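Crh-like protein 5 (Neosartorya fumigata, PDB 6IBU) couples chitinase and transglycosylase activities to transfer chitin onto 1,6-beta-glucan or other chitin chains, cross-linking polysaccharides at the septa and in the cell wall. Local coordinates at residues Gly16-Thr21 and Pro226-Thr231. Numbering follows the deposited sequence.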
loop_
_atom_site.group_PDB
_atom_site.type_symbol
_atom_site.label_atom_id
_atom_site.label_comp_id
_atom_site.label_asym_id
_atom_site.label_seq_id
_atom_site.Cartn_x
_atom_site.Cartn_y
_atom_site.Cartn_z
ATOM N N GLY A 16 -1.891 17.242 3.968
ATOM C CA GLY A 16 -2.661 16.435 4.926
ATOM C C GLY A 16 -4.069 16.185 4.434
ATOM O O GLY A 16 -4.569 16.984 3.649
ATOM N N LEU A 17 -4.682 15.096 4.873
ATOM C CA LEU A 17 -6.131 14.885 4.722
ATOM C C LEU A 17 -6.789 15.663 5.866
ATOM O O LEU A 17 -6.724 15.201 7.034
ATOM C CB LEU A 17 -6.407 13.386 4.788
ATOM C CG LEU A 17 -7.867 12.983 4.863
ATOM C CD1 LEU A 17 -8.603 13.454 3.626
ATOM C CD2 LEU A 17 -8.005 11.486 5.006
ATOM N N ALA A 18 -7.337 16.843 5.567
ATOM C CA ALA A 18 -7.934 17.744 6.577
ATOM C C ALA A 18 -9.377 17.303 6.838
ATOM O O ALA A 18 -10.300 18.125 6.796
ATOM C CB ALA A 18 -7.823 19.175 6.122
ATOM N N ALA A 19 -9.555 16.017 7.096
ATOM C CA ALA A 19 -10.863 15.395 7.382
ATOM C C ALA A 19 -10.633 14.153 8.239
ATOM O O ALA A 19 -9.515 13.617 8.234
ATOM C CB ALA A 19 -11.564 15.062 6.091
ATOM N N SER A 20 -11.657 13.712 8.955
ATOM C CA SER A 20 -11.540 12.485 9.776
ATOM C C SER A 20 -11.798 11.265 8.885
ATOM O O SER A 20 -11.290 10.192 9.212
ATOM C CB SER A 20 -12.416 12.547 10.996
ATOM O OG SER A 20 -13.761 12.276 10.656
ATOM N N THR A 21 -12.526 11.434 7.776
ATOM C CA THR A 21 -12.917 10.326 6.859
ATOM C C THR A 21 -12.750 10.733 5.393
ATOM O O THR A 21 -13.120 11.850 5.044
ATOM C CB THR A 21 -14.358 9.897 7.124
ATOM O OG1 THR A 21 -14.394 9.308 8.421
ATOM C CG2 THR A 21 -14.865 8.891 6.118
ATOM N N PRO A 226 -6.634 14.571 11.689
ATOM C CA PRO A 226 -6.881 15.427 10.538
ATOM C C PRO A 226 -6.044 16.712 10.615
ATOM O O PRO A 226 -5.959 17.292 11.672
ATOM C CB PRO A 226 -8.366 15.777 10.670
ATOM C CG PRO A 226 -8.956 14.676 11.518
ATOM C CD PRO A 226 -7.850 14.285 12.470
ATOM N N ALA A 227 -5.438 17.114 9.500
ATOM C CA ALA A 227 -4.629 18.338 9.395
ATOM C C ALA A 227 -4.488 18.740 7.932
ATOM O O ALA A 227 -4.576 17.858 7.038
ATOM C CB ALA A 227 -3.293 18.109 10.023
ATOM N N GLU A 228 -4.273 20.032 7.710
ATOM C CA GLU A 228 -4.028 20.592 6.361
ATOM C C GLU A 228 -2.641 20.132 5.907
ATOM O O GLU A 228 -2.438 20.006 4.694
ATOM C CB GLU A 228 -4.212 22.112 6.364
ATOM C CG GLU A 228 -5.679 22.536 6.315
ATOM C CD GLU A 228 -5.952 24.025 6.517
ATOM O OE1 GLU A 228 -5.154 24.846 6.005
ATOM O OE2 GLU A 228 -6.964 24.375 7.190
ATOM N N SER A 229 -1.725 19.873 6.843
ATOM C CA SER A 229 -0.347 19.436 6.516
ATOM C C SER A 229 0.400 18.892 7.741
ATOM O O SER A 229 -0.019 19.116 8.873
ATOM C CB SER A 229 0.416 20.560 5.898
ATOM O OG SER A 229 0.894 21.435 6.906
ATOM N N TYR A 230 1.479 18.164 7.482
ATOM C CA TYR A 230 2.356 17.556 8.501
ATOM C C TYR A 230 3.784 17.983 8.218
ATOM O O TYR A 230 4.191 17.957 7.065
ATOM C CB TYR A 230 2.272 16.034 8.489
ATOM C CG TYR A 230 0.884 15.483 8.686
ATOM C CD1 TYR A 230 0.257 15.528 9.915
ATOM C CD2 TYR A 230 0.198 14.931 7.611
ATOM C CE1 TYR A 230 -1.008 15.012 10.077
ATOM C CE2 TYR A 230 -1.067 14.404 7.756
ATOM C CZ TYR A 230 -1.661 14.438 8.998
ATOM O OH TYR A 230 -2.911 13.927 9.130
ATOM N N THR A 231 4.508 18.332 9.269
ATOM C CA THR A 231 5.925 18.742 9.201
ATOM C C THR A 231 6.724 17.795 10.082
ATOM O O THR A 231 6.312 17.595 11.211
ATOM C CB THR A 231 6.085 20.198 9.667
ATOM O OG1 THR A 231 5.348 21.020 8.758
ATOM C CG2 THR A 231 7.536 20.637 9.750
#
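The pyrrolidine ring of Pro-226 lies against the backbone at Ala-19, its CB and CG each 3.5 Å from Ala-19 O, while CG also reaches over to Ser-20 CA. Further along, Ala-18 CB rests on the peptide that follows Ala-227, 3.6 Å from Ala-227 O, and also meets CG of Glu-228. With chi1 at -79°, that CG stands beside its own backbone N and anti to the carbonyl carbon, which brings it to 4.0 Å from Ala-18 CB. Two segments of one chain that run past one another just beyond the pairing of their strands can thus be held largely by backbone atoms. Gly-16 N donates to Glu-228 O over 2.9 Å, approaching from above the carbonyl plane, 57° out of it. At the next step Ala-227 N reaches Leu-17 O only weakly, and that same oxygen also accepts from the side-chain amide of Asn-223 and, again weakly, from Ala-19 N across an inverse gamma turn centred on Ala-18. The contact carries on from a small three-stranded antiparallel sheet, in which strand 229-232 runs between 14-15 and 242-243, set beside the GH16 beta-sandwich of the concanavalin clan. Here segment 16-21 leaves the small sheet for strand 21-25 of the sandwich, with Leu-17 turned onto Phe-66 and Ile-221. Gly-16 packs close: its CA comes within 3.2 Å of Ala-227 O in a CA-H...O contact. The same CA touches CE2 of Tyr-230, whose ring reaches back from the strand toward the loop. Its hydroxyl is hydrogen-bonded to Asn-225 O and Asn-223 ND2, so that the one ND2 of Asn-223 is hydrogen-bonded to both Leu-17 O and the tyrosine hydroxyl.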